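Local atomic coordinates of transglutaminase-like enzymes, putative cysteine protease (Cytophaga hutchinsonii, PDB entry 3ISR), a protein that is a putative cysteine protease of the transglutaminase-like family, probably acting on peptide or amide bonds through a nucleophilic cysteine. Residues 126-131 with 188-193; 143-148 with 195-200. One frame throughout, in Å; residues are numbered along the deposited sequence.

Interaction 1 (126-131 with 188-193); sequences DKLQKL and GIALCR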
ATOM      1  N   ASP B 126       7.966   6.927   9.926  1.00 14.16           N
ATOM      2  CA  ASP B 126       8.677   7.648   8.880  1.00 14.10           C
ATOM      3  C   ASP B 126       7.774   8.021   7.690  1.00 14.06           C
ATOM      4  O   ASP B 126       8.121   8.902   6.930  1.00 15.00           O
ATOM      5  CB  ASP B 126       9.912   6.842   8.420  1.00 14.77           C
ATOM      6  CG  ASP B 126       9.550   5.473   7.853  1.00 14.88           C
ATOM      7  OD1 ASP B 126       8.736   4.752   8.458  1.00 15.06           O
ATOM      8  OD2 ASP B 126      10.093   5.116   6.786  1.00 15.55           O
ATOM      9  N   LYS B 127       6.638   7.350   7.511  1.00 13.34           N
ATOM     10  CA  LYS B 127       5.705   7.713   6.430  1.00 14.15           C
ATOM     11  C   LYS B 127       4.650   8.717   6.878  1.00 15.20           C
ATOM     12  O   LYS B 127       3.795   9.143   6.085  1.00 15.23           O
ATOM     13  CB  LYS B 127       5.010   6.473   5.877  1.00 14.03           C
ATOM     14  CG  LYS B 127       5.977   5.521   5.144  1.00 12.98           C
ATOM     15  CD  LYS B 127       5.243   4.311   4.576  1.00 15.60           C
ATOM     16  CE  LYS B 127       5.201   4.319   3.056  1.00 16.49           C
ATOM     17  NZ  LYS B 127       4.794   2.976   2.541  1.00 17.24           N
ATOM     18  N   LEU B 128       4.698   9.068   8.151  1.00 15.46           N
ATOM     19  CA  LEU B 128       3.638   9.894   8.747  1.00 16.58           C
ATOM     20  C   LEU B 128       4.137  11.219   9.332  1.00 16.56           C
ATOM     21  O   LEU B 128       3.393  11.900  10.029  1.00 16.59           O
ATOM     22  CB  LEU B 128       2.885   9.070   9.815  1.00 16.61           C
ATOM     23  CG  LEU B 128       2.120   7.848   9.294  1.00 17.06           C
ATOM     24  CD1 LEU B 128       1.560   7.000  10.440  1.00 20.33           C
ATOM     25  CD2 LEU B 128       0.993   8.261   8.352  1.00 17.81           C
ATOM     26  N   GLN B 129       5.374  11.605   9.025  1.00 16.38           N
ATOM     27  CA  GLN B 129       5.941  12.839   9.601  1.00 17.17           C
ATOM     28  C   GLN B 129       5.183  14.125   9.200  1.00 16.47           C
ATOM     29  O   GLN B 129       4.872  14.960  10.051  1.00 15.38           O
ATOM     30  CB  GLN B 129       7.428  13.000   9.235  1.00 18.26           C
ATOM     31  CG  GLN B 129       8.350  11.869   9.673  1.00 21.14           C
ATOM     32  CD  GLN B 129       9.769  12.036   9.113  1.00 25.76           C
ATOM     33  OE1 GLN B 129      10.530  12.879   9.580  1.00 25.88           O
ATOM     34  NE2 GLN B 129      10.121  11.230   8.102  1.00 26.83           N
ATOM     35  N   LYS B 130       4.894  14.292   7.906  1.00 16.02           N
ATOM     36  CA  LYS B 130       4.189  15.507   7.465  1.00 15.98           C
ATOM     37  C   LYS B 130       2.813  15.571   8.048  1.00 15.39           C
ATOM     38  O   LYS B 130       2.407  16.608   8.547  1.00 14.86           O
ATOM     39  CB  LYS B 130       4.104  15.601   5.950  1.00 16.38           C
ATOM     40  CG  LYS B 130       5.220  16.400   5.357  1.00 18.33           C
ATOM     41  CD  LYS B 130       4.944  16.720   3.904  1.00 20.48           C
ATOM     42  CE  LYS B 130       6.204  17.213   3.227  1.00 22.69           C
ATOM     43  NZ  LYS B 130       6.691  18.474   3.872  1.00 24.22           N
ATOM     44  N   LEU B 131       2.111  14.439   7.992  1.00 15.43           N
ATOM     45  CA  LEU B 131       0.761  14.326   8.529  1.00 15.65           C
ATOM     46  C   LEU B 131       0.730  14.667  10.012  1.00 15.37           C
ATOM     47  O   LEU B 131      -0.109  15.446  10.437  1.00 15.58           O
ATOM     48  CB  LEU B 131       0.188  12.912   8.294  1.00 15.49           C
ATOM     49  CG  LEU B 131      -1.221  12.582   8.822  1.00 17.14           C
ATOM     50  CD1 LEU B 131      -1.905  11.544   7.920  1.00 14.84           C
ATOM     51  CD2 LEU B 131      -1.203  12.091  10.295  1.00 15.37           C
ATOM     52  N   GLY B 188      -1.227   5.381  17.822  1.00 15.78           N
ATOM     53  CA  GLY B 188      -0.687   6.335  18.805  1.00 16.45           C
ATOM     54  C   GLY B 188       0.839   6.308  18.797  1.00 16.36           C
ATOM     55  O   GLY B 188       1.483   7.355  18.790  1.00 16.16           O
ATOM     56  N   ILE B 189       1.410   5.106  18.773  1.00 16.12           N
ATOM     57  CA  ILE B 189       2.881   4.950  18.768  1.00 15.46           C
ATOM     58  C   ILE B 189       3.465   5.591  17.519  1.00 15.87           C
ATOM     59  O   ILE B 189       4.419   6.374  17.603  1.00 14.83           O
ATOM     60  CB  ILE B 189       3.289   3.467  18.809  1.00 16.93           C
ATOM     61  CG1 ILE B 189       2.951   2.857  20.169  1.00 14.92           C
ATOM     62  CG2 ILE B 189       4.799   3.312  18.559  1.00 15.27           C
ATOM     63  CD1 ILE B 189       2.846   1.340  20.124  1.00 16.40           C
ATOM     64  N   ALA B 190       2.878   5.292  16.362  1.00 14.73           N
ATOM     65  CA  ALA B 190       3.419   5.832  15.115  1.00 15.23           C
ATOM     66  C   ALA B 190       3.392   7.344  15.111  1.00 14.59           C
ATOM     67  O   ALA B 190       4.351   7.970  14.700  1.00 15.13           O
ATOM     68  CB  ALA B 190       2.659   5.288  13.892  1.00 14.56           C
ATOM     69  N   LEU B 191       2.276   7.925  15.539  1.00 15.49           N
ATOM     70  CA  LEU B 191       2.151   9.382  15.549  1.00 16.00           C
ATOM     71  C   LEU B 191       3.092  10.036  16.548  1.00 15.75           C
ATOM     72  O   LEU B 191       3.664  11.083  16.256  1.00 16.12           O
ATOM     73  CB  LEU B 191       0.685   9.796  15.769  1.00 15.52           C
ATOM     74  CG  LEU B 191      -0.281   9.441  14.621  1.00 15.97           C
ATOM     75  CD1 LEU B 191      -1.731   9.579  15.087  1.00 14.67           C
ATOM     76  CD2 LEU B 191      -0.035  10.309  13.357  1.00 16.18           C
ATOM     77  N   CYS B 192       3.291   9.412  17.713  1.00 16.17           N
ATOM     78  CA  CYS B 192       4.301   9.916  18.669  1.00 15.35           C
ATOM     79  C   CYS B 192       5.699   9.907  18.077  1.00 15.59           C
ATOM     80  O   CYS B 192       6.406  10.910  18.122  1.00 13.88           O
ATOM     81  CB  CYS B 192       4.351   9.063  19.920  1.00 15.79           C
ATOM     82  SG  CYS B 192       3.005   9.346  21.050  1.00 19.41           S
ATOM     83  N   ARG B 193       6.116   8.758  17.548  1.00 15.08           N
ATOM     84  CA  ARG B 193       7.454   8.678  16.972  1.00 15.52           C
ATOM     85  C   ARG B 193       7.629   9.656  15.817  1.00 15.83           C
ATOM     86  O   ARG B 193       8.727  10.186  15.605  1.00 15.36           O
ATOM     87  CB  ARG B 193       7.755   7.264  16.478  1.00 15.66           C
ATOM     88  CG  ARG B 193       7.839   6.248  17.594  1.00 15.65           C
ATOM     89  CD  ARG B 193       8.326   4.900  17.054  1.00 14.95           C
ATOM     90  NE  ARG B 193       8.228   3.888  18.112  1.00 12.42           N
ATOM     91  CZ  ARG B 193       7.943   2.614  17.898  1.00 13.12           C
ATOM     92  NH1 ARG B 193       7.773   2.173  16.642  1.00 11.99           N
ATOM     93  NH2 ARG B 193       7.819   1.789  18.939  1.00 11.88           N
TER
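Leu128 and Leu131 meet helix 181-194 through methyl groups, and no hydrogen bond joins the two segments. The CD1 methyl of Leu128 sits against CB of Ala190 at 4.0 Å. One turn further on, Leu131 CD2 lies 3.7 Å from Leu191 CD2, the two side chains slanting across each other with one methyl of each in contact. With chi1 at 179°, Leu131 holds CG opposite its own nitrogen, and from there its end closes on the helix although its CB does not head straight for it. All four residues are buried. Leu128 and Ala190 are also packed by helix 170-176, through Phe171 and Ile174 for the leucine and Ala170 for the alanine.

Several polar side chains flanking the contact bond away from it. Gln129, in the first turn after the N-cap residue Leu128, turns its amide back to the 3-10 segment: Gln129 NE2 donates to O of Asp126 over 3.3 Å, almost straight at 176°. Asp126 itself makes a salt bridge to Arg121 of the third subunit, and Lys130 one to Glu158 of the second. On the helix, Arg193 has CG2 of Ile189 over the centre of its guanidinium, and it bonds within its own chain to Ser120 OG and the carbonyl of Arg247.

The chemistry is thus that of a small, wholly apolar seam between helices of the transglutaminase-like part of the chain: two methyl contacts pack the N-cap residue and first turn of helix 129-136 on helix 181-194.

Interaction 2 (143-148 with 195-200); sequences YSKVLA and LSIPAR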
ATOM      1  N   TYR B 143       3.504  16.375  26.810  1.00 13.49           N
ATOM      2  CA  TYR B 143       2.386  15.624  27.364  1.00 14.46           C
ATOM      3  C   TYR B 143       1.107  15.985  26.622  1.00 15.48           C
ATOM      4  O   TYR B 143       0.360  15.103  26.189  1.00 15.51           O
ATOM      5  CB  TYR B 143       2.205  15.866  28.865  1.00 14.88           C
ATOM      6  CG  TYR B 143       0.957  15.173  29.383  1.00 14.81           C
ATOM      7  CD1 TYR B 143       0.967  13.805  29.685  1.00 14.61           C
ATOM      8  CD2 TYR B 143      -0.243  15.870  29.519  1.00 14.97           C
ATOM      9  CE1 TYR B 143      -0.184  13.160  30.123  1.00 15.26           C
ATOM     10  CE2 TYR B 143      -1.395  15.236  29.958  1.00 15.79           C
ATOM     11  CZ  TYR B 143      -1.358  13.889  30.260  1.00 16.96           C
ATOM     12  OH  TYR B 143      -2.502  13.279  30.702  1.00 18.35           O
ATOM     13  N   SER B 144       0.857  17.282  26.473  1.00 15.99           N
ATOM     14  CA  SER B 144      -0.343  17.732  25.767  1.00 17.13           C
ATOM     15  C   SER B 144      -0.372  17.245  24.321  1.00 17.19           C
ATOM     16  O   SER B 144      -1.436  16.911  23.781  1.00 17.40           O
ATOM     17  CB  SER B 144      -0.475  19.249  25.838  1.00 17.17           C
ATOM     18  OG  SER B 144      -0.757  19.626  27.172  1.00 17.58           O
ATOM     19  N   LYS B 145       0.796  17.176  23.701  1.00 16.61           N
ATOM     20  CA  LYS B 145       0.871  16.637  22.369  1.00 16.54           C
ATOM     21  C   LYS B 145       0.417  15.169  22.306  1.00 15.81           C
ATOM     22  O   LYS B 145      -0.381  14.805  21.447  1.00 15.13           O
ATOM     23  CB  LYS B 145       2.288  16.775  21.841  1.00 17.49           C
ATOM     24  CG  LYS B 145       2.348  16.737  20.356  1.00 18.46           C
ATOM     25  CD  LYS B 145       3.033  17.979  19.854  1.00 20.61           C
ATOM     26  CE  LYS B 145       4.510  17.837  19.888  1.00 21.28           C
ATOM     27  NZ  LYS B 145       5.091  19.183  19.674  1.00 22.85           N
ATOM     28  N   VAL B 146       0.903  14.333  23.222  1.00 14.86           N
ATOM     29  CA  VAL B 146       0.513  12.911  23.218  1.00 14.57           C
ATOM     30  C   VAL B 146      -0.960  12.734  23.575  1.00 15.00           C
ATOM     31  O   VAL B 146      -1.669  11.887  23.013  1.00 14.77           O
ATOM     32  CB  VAL B 146       1.401  12.041  24.134  1.00 14.66           C
ATOM     33  CG1 VAL B 146       1.018  10.546  24.008  1.00 13.63           C
ATOM     34  CG2 VAL B 146       2.872  12.212  23.767  1.00 14.36           C
ATOM     35  N   LEU B 147      -1.435  13.559  24.493  1.00 14.86           N
ATOM     36  CA  LEU B 147      -2.821  13.488  24.858  1.00 15.65           C
ATOM     37  C   LEU B 147      -3.709  13.890  23.679  1.00 15.47           C
ATOM     38  O   LEU B 147      -4.748  13.258  23.450  1.00 14.85           O
ATOM     39  CB  LEU B 147      -3.097  14.363  26.089  1.00 15.79           C
ATOM     40  CG  LEU B 147      -4.503  14.223  26.652  1.00 17.82           C
ATOM     41  CD1 LEU B 147      -4.738  12.806  27.167  1.00 17.40           C
ATOM     42  CD2 LEU B 147      -4.735  15.281  27.762  1.00 17.26           C
ATOM     43  N   ALA B 148      -3.291  14.904  22.918  1.00 15.09           N
ATOM     44  CA  ALA B 148      -4.039  15.306  21.728  1.00 15.28           C
ATOM     45  C   ALA B 148      -4.059  14.205  20.665  1.00 15.53           C
ATOM     46  O   ALA B 148      -5.062  14.043  19.943  1.00 14.41           O
ATOM     47  CB  ALA B 148      -3.476  16.584  21.133  1.00 14.68           C
ATOM     48  N   LEU B 195       6.633  12.509  15.633  1.00 16.63           N
ATOM     49  CA  LEU B 195       6.926  13.805  16.277  1.00 17.90           C
ATOM     50  C   LEU B 195       8.154  13.771  17.192  1.00 17.60           C
ATOM     51  O   LEU B 195       8.338  14.666  18.030  1.00 18.32           O
ATOM     52  CB  LEU B 195       5.701  14.299  17.075  1.00 17.64           C
ATOM     53  CG  LEU B 195       4.430  14.556  16.255  1.00 20.16           C
ATOM     54  CD1 LEU B 195       3.191  14.590  17.155  1.00 21.42           C
ATOM     55  CD2 LEU B 195       4.555  15.825  15.409  1.00 20.18           C
ATOM     56  N   SER B 196       8.996  12.751  17.026  1.00 16.75           N
ATOM     57  CA  SER B 196      10.230  12.578  17.825  1.00 16.83           C
ATOM     58  C   SER B 196       9.960  12.377  19.319  1.00 16.57           C
ATOM     59  O   SER B 196      10.710  12.860  20.168  1.00 16.32           O
ATOM     60  CB  SER B 196      11.218  13.738  17.621  1.00 16.95           C
ATOM     61  OG  SER B 196      11.434  13.973  16.239  1.00 19.71           O
ATOM     62  N   ILE B 197       8.894  11.651  19.639  1.00 15.60           N
ATOM     63  CA  ILE B 197       8.595  11.316  21.034  1.00 15.57           C
ATOM     64  C   ILE B 197       8.721   9.792  21.144  1.00 15.35           C
ATOM     65  O   ILE B 197       8.038   9.074  20.412  1.00 16.22           O
ATOM     66  CB  ILE B 197       7.155  11.769  21.406  1.00 15.31           C
ATOM     67  CG1 ILE B 197       7.011  13.280  21.232  1.00 15.44           C
ATOM     68  CG2 ILE B 197       6.774  11.370  22.863  1.00 16.01           C
ATOM     69  CD1 ILE B 197       5.544  13.745  21.168  1.00 18.55           C
ATOM     70  N   PRO B 198       9.597   9.282  22.033  1.00 15.21           N
ATOM     71  CA  PRO B 198       9.716   7.830  22.081  1.00 14.34           C
ATOM     72  C   PRO B 198       8.415   7.192  22.548  1.00 14.58           C
ATOM     73  O   PRO B 198       7.749   7.723  23.433  1.00 14.83           O
ATOM     74  CB  PRO B 198      10.852   7.576  23.088  1.00 14.90           C
ATOM     75  CG  PRO B 198      11.562   8.917  23.240  1.00 15.33           C
ATOM     76  CD  PRO B 198      10.503   9.960  22.976  1.00 14.73           C
ATOM     77  N   ALA B 199       8.031   6.076  21.935  1.00 14.00           N
ATOM     78  CA  ALA B 199       6.775   5.417  22.337  1.00 14.62           C
ATOM     79  C   ALA B 199       6.901   3.925  22.175  1.00 14.40           C
ATOM     80  O   ALA B 199       7.641   3.463  21.308  1.00 14.90           O
ATOM     81  CB  ALA B 199       5.613   5.938  21.517  1.00 15.00           C
ATOM     82  N   ARG B 200       6.190   3.163  23.011  1.00 14.14           N
ATOM     83  CA  ARG B 200       6.283   1.724  22.925  1.00 13.22           C
ATOM     84  C   ARG B 200       4.902   1.080  23.132  1.00 12.31           C
ATOM     85  O   ARG B 200       3.982   1.699  23.665  1.00 12.94           O
ATOM     86  CB  ARG B 200       7.299   1.179  23.941  1.00 13.91           C
ATOM     87  CG  ARG B 200       6.862   1.389  25.427  1.00 16.18           C
ATOM     88  CD  ARG B 200       7.953   0.953  26.406  1.00 18.30           C
ATOM     89  NE  ARG B 200       7.419   0.903  27.766  1.00 17.54           N
ATOM     90  CZ  ARG B 200       8.147   0.716  28.860  1.00 20.07           C
ATOM     91  NH1 ARG B 200       9.468   0.555  28.784  1.00 18.33           N
ATOM     92  NH2 ARG B 200       7.548   0.678  30.046  1.00 19.03           N
TER
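The aliphatic part of Lys145 crosses Leu195 at a slant and also reaches Ile197, and it can be followed outward from helix 142-156. Lys145 CB looks toward the 195-200 segment, about 4.5 Å from CD1 of Ile197. CG stands opposite the backbone nitrogen (chi1 -158°), and Lys145 CG makes the closest touch, 3.9 Å from Leu195 CD1. The chain then bends at chi2 and chi3, which keeps CD near that same methyl. Lys145 CE passes Ile197 CD1 at a looser 4.4 Å. Beyond these apolar atoms, NZ leaves the contact and donates to the carbonyl of Ile139, so the charged tip is held by the chain just before the helix.

One residue on, Val146 works deeper in the protein. Val146 CG2 meets the two ends of Ile197, CD1 at 4.0 Å and CG2 at 4.1 Å, as a single methyl set against a branched side chain.

Ile197 takes part, through its N, in the Schellman motif that ends helix 181-194, with Ser196 (positive phi) as the C-prime residue; the turn leaves Leu195 facing Lys145 and Ile197 mainly Val146. Val146 also packs on Cys192 of helix 181-194. The contact therefore sits where helix 142-156 lies beside the end of helix 181-194 and the entry into strand 199-206, with Val146 packed on Phe218, Ala220 and Ile222 of strand 215-222 in the same antiparallel sheet.

How the interactions relate
Helix 181-194 and its exit join the two contacts, whose centres are 10 Å apart. Interaction 1 uses its last turns, and interaction 2 the link that leads on to strand 199-206. Two bonds tie them: Cys192 O accepts from Ile197 N at 3.0 Å in the helix-ending turn, and Arg193 NH2 probably bonds to Ala199 O at 2.9 Å. CB of Cys192 also packs on CB of Ala199 at 3.7 Å. In transglutaminase-like enzymes the nucleophilic cysteine begins the helix packed against the sheet; if helix 181-194 is that helix here, interaction 1 lies on its later turns and interaction 2 just past its end, so neither is likely to line the active site.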